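Local coordinates for thiosulfate reductase (Thermus thermophilus, PDB 2VPZ), which probably catalyses the reduction of sulfur compounds such as polysulfide or thiosulfate, carrying molybdenum, two molybdopterin guanine dinucleotides and a [4Fe-4S] cluster, at residues A[514-517]-A[518-522]; A[536-539]-A[540-544]. All blocks are in the same frame, centred on the assembly; numbering follows the deposited sequence.

Contact 1: residues A[514-517]-A[518-522]; sequences DTKP and GWWIA
Pro517 O receives the N-H of Ile521 at 3.1 Å, with an N-H...O angle of 157° and the donor in the carbonyl plane, and this bond closes the first turn of the helix; Lys516 and Pro517 before it are still extended. Lys516 then folds its bent chain back across the indole of Trp520. Its CD rests over one face of the six-membered ring, 3.5 Å from the centroid and 13° off the normal, while CG lies above the CE3-CZ3 side. NZ continues over the same ring as a cation-pi partner, 4.9 Å from the centroid. Trp520 offers this face because its CG stands anti to the backbone N (chi1 -173°), which carries the indole back toward the residues ahead of the helix. With an alanine in place of Trp520, the methylenes and ammonium of Lys516 would probably lose their aromatic platform and the lysine chain would be freer to turn. The proline ring is held by both tryptophans: Pro517 CG meets Trp519 NE1 at 3.5 Å and Trp520 CB at 3.9 Å. Pro517 and Trp519 run alongside each other, and Trp520 CB in turn sits over a face of the Trp519 indole. Ile521 brings CD1 to 3.6 Å from Lys516 O. Lys516 and Ile521 also touch Trp117 of helix 117-134, and Lys516 bonds through its backbone to Ala483. The arrangement is a helix N-terminus with proline at the N-cap, where an extended Lys516-Pro517 approach from the loop turns into helix 518-528 within the molybdopterin oxidoreductase fold.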
# COMPACT_ATOMS: atom_id res chain seq x y z
N ASP A 514 46.91 -16.52 -30.62
CA ASP A 514 47.97 -17.44 -30.24
C ASP A 514 47.83 -17.85 -28.78
O ASP A 514 48.77 -17.80 -27.99
CB ASP A 514 49.37 -16.87 -30.49
CG ASP A 514 50.35 -17.94 -30.87
OD1 ASP A 514 49.85 -19.03 -31.20
OD2 ASP A 514 51.58 -17.72 -30.84
N THR A 515 46.64 -18.31 -28.44
CA THR A 515 46.34 -18.68 -27.06
C THR A 515 46.46 -20.18 -26.71
O THR A 515 46.11 -21.04 -27.52
CB THR A 515 44.92 -18.03 -26.73
OG1 THR A 515 45.10 -16.71 -26.20
CG2 THR A 515 44.15 -18.89 -25.79
N LYS A 516 47.00 -20.49 -25.51
CA LYS A 516 47.26 -21.88 -25.01
C LYS A 516 46.70 -22.18 -23.61
O LYS A 516 46.75 -21.30 -22.73
CB LYS A 516 48.79 -22.16 -24.99
CG LYS A 516 49.49 -22.27 -26.35
CD LYS A 516 49.32 -23.67 -26.96
CE LYS A 516 49.04 -23.64 -28.47
NZ LYS A 516 49.90 -22.66 -29.19
N PRO A 517 46.15 -23.41 -23.37
CA PRO A 517 45.60 -23.80 -22.05
C PRO A 517 46.74 -23.94 -20.98
O PRO A 517 47.89 -24.20 -21.34
CB PRO A 517 44.88 -25.13 -22.30
CG PRO A 517 45.40 -25.64 -23.64
CD PRO A 517 45.87 -24.41 -24.41
N GLY A 518 46.43 -23.78 -19.70
CA GLY A 518 47.45 -23.91 -18.65
C GLY A 518 48.03 -25.31 -18.46
O GLY A 518 49.20 -25.45 -18.06
N TRP A 519 47.25 -26.36 -18.72
CA TRP A 519 47.76 -27.74 -18.59
C TRP A 519 48.92 -27.92 -19.59
O TRP A 519 49.96 -28.51 -19.27
CB TRP A 519 46.67 -28.83 -18.84
CG TRP A 519 46.08 -28.92 -20.26
CD1 TRP A 519 44.86 -28.45 -20.69
CD2 TRP A 519 46.70 -29.52 -21.44
NE1 TRP A 519 44.69 -28.71 -22.03
CE2 TRP A 519 45.79 -29.36 -22.52
CE3 TRP A 519 47.92 -30.17 -21.68
CZ2 TRP A 519 46.08 -29.83 -23.84
CZ3 TRP A 519 48.21 -30.65 -23.00
CH2 TRP A 519 47.28 -30.47 -24.05
N TRP A 520 48.74 -27.36 -20.80
CA TRP A 520 49.73 -27.39 -21.90
C TRP A 520 50.99 -26.55 -21.59
O TRP A 520 52.10 -26.99 -21.87
CB TRP A 520 49.11 -26.92 -23.22
CG TRP A 520 50.01 -27.07 -24.48
CD1 TRP A 520 50.04 -28.14 -25.35
CD2 TRP A 520 50.99 -26.13 -24.98
NE1 TRP A 520 50.96 -27.92 -26.34
CE2 TRP A 520 51.56 -26.70 -26.15
CE3 TRP A 520 51.44 -24.86 -24.56
CZ2 TRP A 520 52.57 -26.04 -26.91
CZ3 TRP A 520 52.45 -24.20 -25.32
CH2 TRP A 520 52.99 -24.80 -26.48
N ILE A 521 50.80 -25.36 -21.04
CA ILE A 521 51.91 -24.47 -20.68
C ILE A 521 52.79 -25.13 -19.56
O ILE A 521 54.03 -25.10 -19.64
CB ILE A 521 51.39 -23.02 -20.21
CG1 ILE A 521 50.82 -22.24 -21.40
CG2 ILE A 521 52.53 -22.23 -19.54
CD1 ILE A 521 49.92 -21.03 -21.02
N ALA A 522 52.15 -25.76 -18.57
CA ALA A 522 52.83 -26.46 -17.46
C ALA A 522 53.66 -27.67 -17.99
O ALA A 522 54.88 -27.77 -17.75
CB ALA A 522 51.80 -26.91 -16.37

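Contact 2: residues A[536-539]-A[540-544]; sequences PWKT and IEEYL
Thr539 O is gripped by two backbone N-H groups of the helix it precedes: Tyr543 N at 3.3 Å, in a fairly straight bond, and Glu542 N at 3.2 Å, in a weak and more bent one. Thr539 occupies the N-cap position, but its side chain makes no capping bond; its CG2 methyl instead crosses the side chain of Glu541. Glu542 reaches back past the N-cap, and its OE2 accepts Lys538 N at 2.7 Å, the donor coming from above the carboxylate plane, 46° out of it. The glutamate therefore holds the residue before the N-cap, so this is not the classical capping box, though a carboxylate beside the first turn is likely to be favoured by the helix dipole. Lys538 curls the other way, its NZ bonding Pro536 O at 2.9 Å, two residues back in the loop. On another side of the turn Tyr543 meets Trp537 edge to face, planes at 63°: Tyr543 CD1 stands over the five-membered ring, 3.3 Å from Trp537 NE1. The tyrosine gets there with CG anti to its N (chi1 -179°), which swings the ring back over the loop. Farther along the indole, Trp537 CZ3 packs on Ile540 CG2 at 4.2 Å. Tyr374 joins the aromatic pair, edge to face with Trp537 and nearly parallel to Tyr543, whose OH bonds Asp491. Arg523 of helix 518-528 bonds Trp537 O and is touched by the side chain of Lys538, so the start of helix 540-551 is set against the helix that precedes it.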
# COMPACT_ATOMS: atom_id res chain seq x y z
N PRO A 536 54.08 -37.38 -18.16
CA PRO A 536 54.20 -38.42 -19.18
C PRO A 536 53.09 -38.42 -20.25
O PRO A 536 53.38 -38.40 -21.44
CB PRO A 536 54.23 -39.70 -18.36
CG PRO A 536 53.19 -39.43 -17.34
CD PRO A 536 53.46 -37.94 -16.95
N TRP A 537 51.83 -38.46 -19.81
CA TRP A 537 50.65 -38.41 -20.71
C TRP A 537 50.85 -37.37 -21.84
O TRP A 537 51.30 -36.26 -21.56
CB TRP A 537 49.35 -38.05 -19.94
CG TRP A 537 49.51 -36.94 -18.92
CD1 TRP A 537 49.93 -37.08 -17.62
CD2 TRP A 537 49.29 -35.51 -19.10
NE1 TRP A 537 49.98 -35.86 -17.00
CE2 TRP A 537 49.60 -34.88 -17.87
CE3 TRP A 537 48.85 -34.71 -20.17
CZ2 TRP A 537 49.49 -33.48 -17.68
CZ3 TRP A 537 48.74 -33.31 -19.99
CH2 TRP A 537 49.06 -32.72 -18.75
N LYS A 538 50.53 -37.71 -23.10
CA LYS A 538 50.70 -36.79 -24.26
C LYS A 538 49.56 -35.82 -24.51
O LYS A 538 49.62 -34.98 -25.41
CB LYS A 538 50.93 -37.56 -25.57
CG LYS A 538 52.35 -37.48 -26.13
CD LYS A 538 53.09 -38.80 -25.90
CE LYS A 538 53.14 -39.20 -24.42
NZ LYS A 538 54.55 -39.27 -23.90
N THR A 539 48.50 -35.94 -23.74
CA THR A 539 47.39 -35.05 -23.95
C THR A 539 46.40 -35.02 -22.74
O THR A 539 46.36 -35.99 -21.98
CB THR A 539 46.70 -35.46 -25.33
OG1 THR A 539 46.77 -34.37 -26.26
CG2 THR A 539 45.26 -35.90 -25.14
N ILE A 540 45.68 -33.92 -22.52
CA ILE A 540 44.73 -33.83 -21.39
C ILE A 540 43.56 -34.86 -21.45
O ILE A 540 43.13 -35.33 -20.40
CB ILE A 540 44.12 -32.37 -21.18
CG1 ILE A 540 44.11 -31.60 -22.48
CG2 ILE A 540 44.85 -31.62 -20.05
CD1 ILE A 540 42.96 -31.89 -23.43
N GLU A 541 43.06 -35.22 -22.63
CA GLU A 541 41.97 -36.23 -22.69
C GLU A 541 42.51 -37.63 -22.33
O GLU A 541 41.76 -38.50 -21.88
CB GLU A 541 41.20 -36.26 -24.05
CG GLU A 541 42.00 -36.04 -25.32
CD GLU A 541 41.84 -34.62 -25.89
OE1 GLU A 541 40.68 -34.23 -26.15
OE2 GLU A 541 42.86 -33.91 -26.06
N GLU A 542 43.81 -37.82 -22.51
CA GLU A 542 44.52 -39.07 -22.19
C GLU A 542 44.48 -39.21 -20.65
O GLU A 542 44.14 -40.26 -20.07
CB GLU A 542 45.97 -38.97 -22.67
CG GLU A 542 46.51 -40.12 -23.51
CD GLU A 542 48.00 -40.34 -23.26
OE1 GLU A 542 48.33 -41.14 -22.35
OE2 GLU A 542 48.82 -39.69 -23.94
N TYR A 543 44.83 -38.09 -20.02
CA TYR A 543 44.88 -37.84 -18.59
C TYR A 543 43.46 -38.02 -17.94
O TYR A 543 43.32 -38.69 -16.91
CB TYR A 543 45.41 -36.41 -18.34
CG TYR A 543 45.55 -35.99 -16.87
CD1 TYR A 543 46.76 -36.16 -16.18
CD2 TYR A 543 44.46 -35.45 -16.17
CE1 TYR A 543 46.88 -35.81 -14.82
CE2 TYR A 543 44.56 -35.09 -14.81
CZ TYR A 543 45.77 -35.28 -14.14
OH TYR A 543 45.87 -34.94 -12.80
N LEU A 544 42.44 -37.43 -18.57
CA LEU A 544 41.05 -37.48 -18.10
C LEU A 544 40.42 -38.90 -18.27
O LEU A 544 39.58 -39.30 -17.46
CB LEU A 544 40.20 -36.35 -18.79
CG LEU A 544 40.69 -34.87 -18.76
CD1 LEU A 544 39.91 -33.98 -19.76
CD2 LEU A 544 40.60 -34.28 -17.34

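In the fold
Contacts 1 and 2 are the N-terminal starts of two helices that follow each other in the chain, 518-528 and 540-551, and their centres are 14 Å apart. They touch directly through two tryptophans: Trp519 CE3 lies 3.7 Å from Trp537 CZ3. Each start also has an aromatic face that receives another side chain, but in contact 1 the ring face belongs to the helix, in contact 2 to a residue before it. Neither belongs to an annotated site, but contact 1 is near the cofactor: the side chain of Ile521 is about 7 Å from a bound molybdopterin guanine dinucleotide.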